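Local structure of acyl-CoA thioesterase II TesB2 (Mycobacterium marinum, 3U0A) at residues Q44-Y57 with F78-R92. The protein probably hydrolyses fatty acyl-CoA thioesters to free fatty acid and coenzyme A, as a member of the hotdog-fold C/M/P thioester hydrolase family. Sequence-based numbering, arbitrary orientation.
Sequences QSLVSAVRTVDPRY and FLVERTRDGGSFVTR. With NA (sodium ion), chain G; SO4 (sulfate ion), chain I; SO4 (sulfate ion), chain D.
Thr52 OG1 sits between two partners: it donates to Ala49 O (2.8 Å) and accepts from Arg92 NE (2.7 Å). The site lies in the N-terminal hotdog domain, where helix 34-51, the "sausage", ends over the hairpin of strands 76-85 and 89-98. With chi1 at 73°, OG1 lies between the backbone N and carbonyl carbon of Thr52 and can reach back to the last helical turn. Arg92 takes Thr52 side-on, its NH2 giving a nearly straight bond to Thr52 O (2.6 Å, 167°) that arrives from above the carbonyl plane. The outer end of the same guanidinium pairs with Asp85 across the hairpin, NH1 to OD2 and NH2 to OD1, so its rotation is fixed from two sides. Beside it, Arg82 lays a guanidinium face against Thr52 CB; its NE is bonded to Asn19 and its NH2 to a sulfate. Near the start of both segments, the Phe78 ring packs against the helix, with Gln44 CB 3.5 Å from Phe78 CZ and Ser45 OG, itself bonded to Val41, at the ring edge. At the helix end, Val50 O and, just beyond it, Val53 O bind a sodium ion together with a water, and Val53 CG2 meets Val90 CG1. At the close of the type I turn Asp54-Tyr57, the Tyr57 ring lies across the other branch of Val90, whose CG2 makes a CH-pi contact 3.8 Å from the Tyr57 ring centroid, 11° off the normal.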
ATOM      1  N   GLN A  44      12.600  -4.126  12.487  1.00 40.71           N
ATOM      2  CA  GLN A  44      12.650  -5.115  13.542  1.00 40.80           C
ATOM      3  C   GLN A  44      11.281  -5.755  13.716  1.00 40.39           C
ATOM      4  O   GLN A  44      11.205  -6.962  13.925  1.00 40.43           O
ATOM      5  CB  GLN A  44      13.197  -4.535  14.847  1.00 41.13           C
ATOM      6  CG  GLN A  44      14.726  -4.323  14.818  1.00 41.70           C
ATOM      7  CD  GLN A  44      15.398  -4.330  16.213  1.00 42.14           C
ATOM      8  OE1 GLN A  44      15.129  -3.474  17.078  1.00 42.19           O
ATOM      9  NE2 GLN A  44      16.280  -5.288  16.419  1.00 42.52           N
ATOM     10  N   SER A  45      10.211  -4.990  13.576  1.00 40.08           N
ATOM     11  CA  SER A  45       8.877  -5.560  13.578  1.00 39.76           C
ATOM     12  C   SER A  45       8.739  -6.655  12.515  1.00 39.67           C
ATOM     13  O   SER A  45       8.149  -7.683  12.779  1.00 39.64           O
ATOM     14  CB  SER A  45       7.819  -4.481  13.349  1.00 39.56           C
ATOM     15  OG  SER A  45       7.934  -3.445  14.275  1.00 39.76           O
ATOM     16  N   LEU A  46       9.288  -6.436  11.323  1.00 39.69           N
ATOM     17  CA  LEU A  46       9.238  -7.473  10.271  1.00 39.69           C
ATOM     18  C   LEU A  46      10.088  -8.694  10.622  1.00 40.08           C
ATOM     19  O   LEU A  46       9.654  -9.837  10.433  1.00 40.15           O
ATOM     20  CB  LEU A  46       9.678  -6.934   8.907  1.00 39.69           C
ATOM     21  CG  LEU A  46       9.787  -7.955   7.778  1.00 39.80           C
ATOM     22  CD1 LEU A  46       8.465  -8.562   7.399  1.00 39.56           C
ATOM     23  CD2 LEU A  46      10.426  -7.356   6.550  1.00 39.90           C
ATOM     24  N   VAL A  47      11.288  -8.434  11.148  1.00 40.41           N
ATOM     25  CA  VAL A  47      12.192  -9.509  11.494  1.00 40.89           C
ATOM     26  C   VAL A  47      11.526 -10.410  12.516  1.00 40.91           C
ATOM     27  O   VAL A  47      11.659 -11.620  12.447  1.00 41.24           O
ATOM     28  CB  VAL A  47      13.527  -8.978  12.011  1.00 41.30           C
ATOM     29  CG1 VAL A  47      14.397 -10.108  12.582  1.00 41.89           C
ATOM     30  CG2 VAL A  47      14.234  -8.250  10.903  1.00 41.42           C
ATOM     31  N   SER A  48      10.785  -9.809  13.440  1.00 40.62           N
ATOM     32  CA  SER A  48       9.985 -10.562  14.416  1.00 40.63           C
ATOM     33  C   SER A  48       8.931 -11.459  13.784  1.00 40.53           C
ATOM     34  O   SER A  48       8.649 -12.566  14.264  1.00 40.80           O
ATOM     35  CB  SER A  48       9.261  -9.586  15.329  1.00 40.36           C
ATOM     36  OG  SER A  48      10.086  -9.239  16.412  1.00 40.62           O
ATOM     37  N   ALA A  49       8.293 -10.932  12.748  1.00 40.19           N
ATOM     38  CA  ALA A  49       7.328 -11.682  12.005  1.00 40.14           C
ATOM     39  C   ALA A  49       8.036 -12.902  11.374  1.00 40.61           C
ATOM     40  O   ALA A  49       7.535 -14.005  11.470  1.00 40.88           O
ATOM     41  CB  ALA A  49       6.678 -10.784  10.951  1.00 39.75           C
ATOM     42  N   VAL A  50       9.210 -12.668  10.781  1.00 40.78           N
ATOM     43  CA  VAL A  50       9.937 -13.641  10.007  1.00 41.28           C
ATOM     44  C   VAL A  50      10.398 -14.855  10.872  1.00 41.90           C
ATOM     45  O   VAL A  50      10.475 -16.010  10.402  1.00 42.42           O
ATOM     46  CB  VAL A  50      11.126 -12.956   9.309  1.00 41.39           C
ATOM     47  CG1 VAL A  50      12.079 -13.965   8.683  1.00 42.08           C
ATOM     48  CG2 VAL A  50      10.623 -12.001   8.261  1.00 40.93           C
ATOM     49  N   ARG A  51      10.653 -14.596  12.149  1.00 41.90           N
ATOM     50  CA  ARG A  51      11.136 -15.647  13.055  1.00 42.52           C
ATOM     51  C   ARG A  51      10.072 -16.662  13.475  1.00 42.68           C
ATOM     52  O   ARG A  51      10.400 -17.761  13.929  1.00 43.33           O
ATOM     53  CB  ARG A  51      11.834 -15.014  14.251  1.00 42.53           C
ATOM     54  CG  ARG A  51      13.203 -14.570  13.792  1.00 42.82           C
ATOM     55  CD  ARG A  51      14.148 -14.094  14.855  1.00 43.06           C
ATOM     56  NE  ARG A  51      14.311 -15.002  15.993  1.00 43.55           N
ATOM     57  CZ  ARG A  51      15.185 -14.774  16.976  1.00 43.90           C
ATOM     58  NH1 ARG A  51      15.313 -15.651  17.992  1.00 44.39           N
ATOM     59  NH2 ARG A  51      15.966 -13.670  16.919  1.00 43.84           N
ATOM     60  N   THR A  52       8.811 -16.287  13.275  1.00 42.17           N
ATOM     61  CA  THR A  52       7.652 -17.115  13.586  1.00 42.32           C
ATOM     62  C   THR A  52       7.109 -17.797  12.341  1.00 42.50           C
ATOM     63  O   THR A  52       6.087 -18.482  12.404  1.00 42.69           O
ATOM     64  CB  THR A  52       6.495 -16.274  14.202  1.00 41.76           C
ATOM     65  OG1 THR A  52       5.881 -15.467  13.190  1.00 41.26           O
ATOM     66  CG2 THR A  52       7.011 -15.392  15.306  1.00 41.55           C
ATOM     67  N   VAL A  53       7.787 -17.605  11.211  1.00 42.51           N
ATOM     68  CA  VAL A  53       7.346 -18.176   9.924  1.00 42.72           C
ATOM     69  C   VAL A  53       8.269 -19.283   9.463  1.00 43.56           C
ATOM     70  O   VAL A  53       9.455 -19.116   9.444  1.00 43.76           O
ATOM     71  CB  VAL A  53       7.199 -17.076   8.842  1.00 42.11           C
ATOM     72  CG1 VAL A  53       6.858 -17.662   7.483  1.00 42.37           C
ATOM     73  CG2 VAL A  53       6.166 -16.065   9.306  1.00 41.44           C
ATOM     74  N   ASP A  54       7.678 -20.426   9.143  1.00 44.14           N
ATOM     75  CA  ASP A  54       8.323 -21.466   8.351  1.00 45.01           C
ATOM     76  C   ASP A  54       9.103 -20.872   7.158  1.00 44.86           C
ATOM     77  O   ASP A  54       8.527 -20.193   6.324  1.00 44.30           O
ATOM     78  CB  ASP A  54       7.253 -22.428   7.844  1.00 45.47           C
ATOM     79  CG  ASP A  54       7.847 -23.657   7.152  1.00 46.58           C
ATOM     80  OD1 ASP A  54       8.785 -23.509   6.319  1.00 46.77           O
ATOM     81  OD2 ASP A  54       7.369 -24.781   7.462  1.00 47.37           O
ATOM     82  N   PRO A  55      10.420 -21.128   7.078  1.00 45.44           N
ATOM     83  CA  PRO A  55      11.225 -20.461   6.052  1.00 45.32           C
ATOM     84  C   PRO A  55      10.963 -20.912   4.627  1.00 45.66           C
ATOM     85  O   PRO A  55      11.416 -20.227   3.705  1.00 45.44           O
ATOM     86  CB  PRO A  55      12.680 -20.734   6.463  1.00 46.02           C
ATOM     87  CG  PRO A  55      12.642 -21.725   7.562  1.00 46.63           C
ATOM     88  CD  PRO A  55      11.231 -21.899   8.039  1.00 46.20           C
ATOM     89  N   ARG A  56      10.228 -22.013   4.450  1.00 46.22           N
ATOM     90  CA  ARG A  56       9.662 -22.378   3.135  1.00 46.45           C
ATOM     91  C   ARG A  56       8.779 -21.245   2.539  1.00 45.42           C
ATOM     92  O   ARG A  56       8.572 -21.167   1.323  1.00 45.45           O
ATOM     93  CB  ARG A  56       8.857 -23.702   3.234  1.00 47.24           C
ATOM     94  N   TYR A  57       8.270 -20.373   3.400  1.00 44.58           N
ATOM     95  CA  TYR A  57       7.470 -19.247   2.962  1.00 43.69           C
ATOM     96  C   TYR A  57       8.284 -17.986   3.081  1.00 43.13           C
ATOM     97  O   TYR A  57       8.812 -17.683   4.150  1.00 43.01           O
ATOM     98  CB  TYR A  57       6.225 -19.075   3.814  1.00 43.25           C
ATOM     99  CG  TYR A  57       5.343 -20.289   3.955  1.00 43.86           C
ATOM    100  CD1 TYR A  57       5.732 -21.351   4.746  1.00 44.59           C
ATOM    101  CD2 TYR A  57       4.088 -20.339   3.358  1.00 43.76           C
ATOM    102  CE1 TYR A  57       4.924 -22.439   4.927  1.00 45.23           C
ATOM    103  CE2 TYR A  57       3.258 -21.415   3.541  1.00 44.39           C
ATOM    104  CZ  TYR A  57       3.686 -22.474   4.323  1.00 45.14           C
ATOM    105  OH  TYR A  57       2.871 -23.581   4.515  1.00 45.90           O
ATOM    106  N   PHE A  78       8.283  -6.712  20.641  1.00 40.67           N
ATOM    107  CA  PHE A  78       7.484  -7.017  19.457  1.00 40.34           C
ATOM    108  C   PHE A  78       6.583  -8.202  19.775  1.00 40.33           C
ATOM    109  O   PHE A  78       7.054  -9.293  20.135  1.00 40.56           O
ATOM    110  CB  PHE A  78       8.400  -7.283  18.243  1.00 40.31           C
ATOM    111  CG  PHE A  78       9.368  -6.170  17.986  1.00 40.43           C
ATOM    112  CD1 PHE A  78       8.993  -5.065  17.237  1.00 40.26           C
ATOM    113  CD2 PHE A  78      10.614  -6.166  18.575  1.00 40.81           C
ATOM    114  CE1 PHE A  78       9.850  -4.009  17.053  1.00 40.48           C
ATOM    115  CE2 PHE A  78      11.487  -5.114  18.376  1.00 41.03           C
ATOM    116  CZ  PHE A  78      11.107  -4.039  17.615  1.00 40.87           C
ATOM    117  N   LEU A  79       5.284  -7.950  19.638  1.00 40.16           N
ATOM    118  CA  LEU A  79       4.252  -8.911  19.886  1.00 40.21           C
ATOM    119  C   LEU A  79       3.651  -9.426  18.586  1.00 40.03           C
ATOM    120  O   LEU A  79       2.864  -8.741  17.951  1.00 39.83           O
ATOM    121  CB  LEU A  79       3.182  -8.235  20.720  1.00 40.28           C
ATOM    122  CG  LEU A  79       3.717  -7.698  22.044  1.00 40.53           C
ATOM    123  CD1 LEU A  79       2.527  -7.170  22.834  1.00 40.70           C
ATOM    124  CD2 LEU A  79       4.500  -8.810  22.805  1.00 40.79           C
ATOM    125  N   VAL A  80       4.013 -10.656  18.233  1.00 40.18           N
ATOM    126  CA  VAL A  80       3.622 -11.295  16.971  1.00 40.11           C
ATOM    127  C   VAL A  80       2.319 -12.072  17.143  1.00 40.28           C
ATOM    128  O   VAL A  80       2.157 -12.747  18.137  1.00 40.59           O
ATOM    129  CB  VAL A  80       4.716 -12.275  16.435  1.00 40.34           C
ATOM    130  CG1 VAL A  80       4.358 -12.822  15.057  1.00 40.31           C
ATOM    131  CG2 VAL A  80       6.064 -11.596  16.385  1.00 40.31           C
ATOM    132  N   GLU A  81       1.421 -11.965  16.156  1.00 40.14           N
ATOM    133  CA  GLU A  81       0.149 -12.695  16.115  1.00 40.38           C
ATOM    134  C   GLU A  81       0.157 -13.603  14.900  1.00 40.50           C
ATOM    135  O   GLU A  81       0.377 -13.098  13.794  1.00 40.22           O
ATOM    136  CB  GLU A  81      -0.982 -11.706  15.930  1.00 40.21           C
ATOM    137  CG  GLU A  81      -2.348 -12.356  15.767  1.00 40.51           C
ATOM    138  CD  GLU A  81      -3.394 -11.343  15.325  1.00 40.40           C
ATOM    139  OE1 GLU A  81      -3.807 -10.501  16.167  1.00 40.44           O
ATOM    140  OE2 GLU A  81      -3.751 -11.352  14.106  1.00 40.32           O
ATOM    141  N   ARG A  82      -0.061 -14.915  15.073  1.00 40.97           N
ATOM    142  CA  ARG A  82       0.038 -15.841  13.917  1.00 41.22           C
ATOM    143  C   ARG A  82      -1.299 -15.861  13.226  1.00 41.28           C
ATOM    144  O   ARG A  82      -2.116 -16.675  13.505  1.00 41.74           O
ATOM    145  CB  ARG A  82       0.477 -17.244  14.311  1.00 41.85           C
ATOM    146  CG  ARG A  82       1.734 -17.241  15.134  1.00 41.89           C
ATOM    147  CD  ARG A  82       2.492 -18.567  15.168  1.00 42.56           C
ATOM    148  NE  ARG A  82       3.782 -18.341  15.819  1.00 42.56           N
ATOM    149  CZ  ARG A  82       4.805 -19.184  15.861  1.00 43.10           C
ATOM    150  NH1 ARG A  82       4.732 -20.371  15.282  1.00 43.74           N
ATOM    151  NH2 ARG A  82       5.915 -18.817  16.490  1.00 43.08           N
ATOM    152  N   THR A  83      -1.516 -14.925  12.325  1.00 40.86           N
ATOM    153  CA  THR A  83      -2.852 -14.582  11.978  1.00 40.88           C
ATOM    154  C   THR A  83      -3.475 -15.717  11.164  1.00 41.36           C
ATOM    155  O   THR A  83      -4.628 -16.099  11.381  1.00 41.74           O
ATOM    156  CB  THR A  83      -2.879 -13.247  11.224  1.00 40.38           C
ATOM    157  OG1 THR A  83      -2.256 -12.246  12.029  1.00 40.07           O
ATOM    158  CG2 THR A  83      -4.301 -12.839  10.941  1.00 40.49           C
ATOM    159  N   ARG A  84      -2.677 -16.272  10.258  1.00 41.43           N
ATOM    160  CA  ARG A  84      -3.086 -17.374   9.412  1.00 41.97           C
ATOM    161  C   ARG A  84      -1.851 -18.195   9.000  1.00 42.23           C
ATOM    162  O   ARG A  84      -0.773 -17.638   8.687  1.00 41.85           O
ATOM    163  CB  ARG A  84      -3.824 -16.821   8.196  1.00 41.78           C
ATOM    164  CG  ARG A  84      -4.462 -17.833   7.223  1.00 42.38           C
ATOM    165  CD  ARG A  84      -3.545 -18.158   6.036  1.00 42.41           C
ATOM    166  NE  ARG A  84      -2.867 -16.971   5.461  1.00 41.72           N
ATOM    167  CZ  ARG A  84      -3.316 -16.267   4.414  1.00 41.46           C
ATOM    168  NH1 ARG A  84      -4.442 -16.636   3.792  1.00 41.83           N
ATOM    169  NH2 ARG A  84      -2.638 -15.194   3.969  1.00 40.91           N
ATOM    170  N   ASP A  85      -2.018 -19.507   9.054  1.00 42.97           N
ATOM    171  CA  ASP A  85      -1.021 -20.456   8.599  1.00 43.47           C
ATOM    172  C   ASP A  85      -1.662 -21.509   7.633  1.00 44.21           C
ATOM    173  O   ASP A  85      -2.188 -22.514   8.064  1.00 44.94           O
ATOM    174  CB  ASP A  85      -0.370 -21.154   9.811  1.00 43.88           C
ATOM    175  CG  ASP A  85       0.613 -20.263  10.535  1.00 43.30           C
ATOM    176  OD1 ASP A  85       1.823 -20.421  10.326  1.00 43.40           O
ATOM    177  OD2 ASP A  85       0.183 -19.369  11.294  1.00 42.80           O
ATOM    178  N   GLY A  86      -1.610 -21.252   6.340  1.00 44.06           N
ATOM    179  CA  GLY A  86      -2.173 -22.164   5.363  1.00 44.78           C
ATOM    180  C   GLY A  86      -1.086 -22.877   4.599  1.00 45.27           C
ATOM    181  O   GLY A  86       0.082 -22.860   4.996  1.00 45.20           O
ATOM    182  N   GLY A  87      -1.471 -23.492   3.489  1.00 45.84           N
ATOM    183  CA  GLY A  87      -0.562 -24.310   2.694  1.00 46.53           C
ATOM    184  C   GLY A  87       0.409 -23.535   1.816  1.00 45.99           C
ATOM    185  O   GLY A  87       1.515 -23.997   1.580  1.00 46.42           O
ATOM    186  N   SER A  88      -0.029 -22.378   1.330  1.00 45.14           N
ATOM    187  CA  SER A  88       0.748 -21.538   0.412  1.00 44.64           C
ATOM    188  C   SER A  88       1.108 -20.197   1.016  1.00 43.66           C
ATOM    189  O   SER A  88       2.142 -19.630   0.676  1.00 43.37           O
ATOM    190  CB  SER A  88      -0.040 -21.263  -0.880  1.00 44.59           C
ATOM    191  OG  SER A  88      -0.153 -22.442  -1.649  1.00 45.56           O
ATOM    192  N   PHE A  89       0.241 -19.689   1.886  1.00 43.24           N
ATOM    193  CA  PHE A  89       0.419 -18.388   2.455  1.00 42.40           C
ATOM    194  C   PHE A  89       0.372 -18.435   4.002  1.00 42.33           C
ATOM    195  O   PHE A  89      -0.436 -19.163   4.613  1.00 42.74           O
ATOM    196  CB  PHE A  89      -0.665 -17.446   1.915  1.00 41.94           C
ATOM    197  CG  PHE A  89      -0.481 -17.056   0.455  1.00 41.84           C
ATOM    198  CD1 PHE A  89      -0.967 -17.868  -0.555  1.00 42.40           C
ATOM    199  CD2 PHE A  89       0.166 -15.868   0.099  1.00 41.27           C
ATOM    200  CE1 PHE A  89      -0.806 -17.528  -1.873  1.00 42.35           C
ATOM    201  CE2 PHE A  89       0.331 -15.532  -1.236  1.00 41.23           C
ATOM    202  CZ  PHE A  89      -0.164 -16.368  -2.219  1.00 41.76           C
ATOM    203  N   VAL A  90       1.249 -17.658   4.630  1.00 41.88           N
ATOM    204  CA  VAL A  90       1.206 -17.441   6.054  1.00 41.71           C
ATOM    205  C   VAL A  90       1.098 -15.932   6.256  1.00 40.97           C
ATOM    206  O   VAL A  90       1.683 -15.140   5.506  1.00 40.65           O
ATOM    207  CB  VAL A  90       2.456 -18.046   6.728  1.00 42.06           C
ATOM    208  CG1 VAL A  90       2.639 -17.523   8.134  1.00 41.77           C
ATOM    209  CG2 VAL A  90       2.388 -19.578   6.736  1.00 42.94           C
ATOM    210  N   THR A  91       0.303 -15.513   7.235  1.00 40.79           N
ATOM    211  CA  THR A  91       0.156 -14.083   7.519  1.00 40.23           C
ATOM    212  C   THR A  91       0.472 -13.813   8.968  1.00 40.15           C
ATOM    213  O   THR A  91       0.058 -14.577   9.817  1.00 40.47           O
ATOM    214  CB  THR A  91      -1.286 -13.582   7.237  1.00 40.13           C
ATOM    215  OG1 THR A  91      -1.697 -13.983   5.915  1.00 40.30           O
ATOM    216  CG2 THR A  91      -1.363 -12.064   7.358  1.00 39.66           C
ATOM    217  N   ARG A  92       1.168 -12.707   9.235  1.00 39.78           N
ATOM    218  CA  ARG A  92       1.470 -12.253  10.590  1.00 39.71           C
ATOM    219  C   ARG A  92       1.021 -10.825  10.857  1.00 39.38           C
ATOM    220  O   ARG A  92       1.026 -10.011   9.933  1.00 39.15           O
ATOM    221  CB  ARG A  92       2.968 -12.349  10.825  1.00 39.77           C
ATOM    222  CG  ARG A  92       3.522 -13.774  10.780  1.00 40.25           C
ATOM    223  CD  ARG A  92       2.956 -14.631  11.900  1.00 40.59           C
ATOM    224  NE  ARG A  92       3.520 -15.977  11.964  1.00 41.17           N
ATOM    225  CZ  ARG A  92       2.909 -17.093  11.581  1.00 41.63           C
ATOM    226  NH1 ARG A  92       1.671 -17.083  11.056  1.00 41.57           N
ATOM    227  NH2 ARG A  92       3.543 -18.240  11.707  1.00 42.25           N
TER
HETATM  228 NA    NA G 286      10.936 -17.340   8.018  1.00 12.24          NA
HETATM  229  S   SO4 I 283      -3.858 -22.194  -1.201  1.00 51.43           S
HETATM  230  O1  SO4 I 283      -5.121 -22.636  -1.886  1.00 40.21           O
HETATM  231  O2  SO4 I 283      -3.338 -20.975  -1.946  1.00 46.11           O
HETATM  232  O3  SO4 I 283      -4.146 -21.762   0.206  1.00 47.10           O
HETATM  233  O4  SO4 I 283      -2.927 -23.388  -1.163  1.00 32.14           O
HETATM  234  S   SO4 D 283       9.063 -20.603  18.231  1.00 46.19           S
HETATM  235  O1  SO4 D 283       7.632 -21.082  18.139  1.00 42.58           O
HETATM  236  O2  SO4 D 283       9.505 -20.065  16.919  1.00 36.50           O
HETATM  237  O3  SO4 D 283       9.173 -19.498  19.234  1.00 47.46           O
HETATM  238  O4  SO4 D 283       9.951 -21.736  18.743  1.00 37.26           O
HETATM  239  O   HOH W   1      10.566 -16.205   5.923  1.00  4.59           O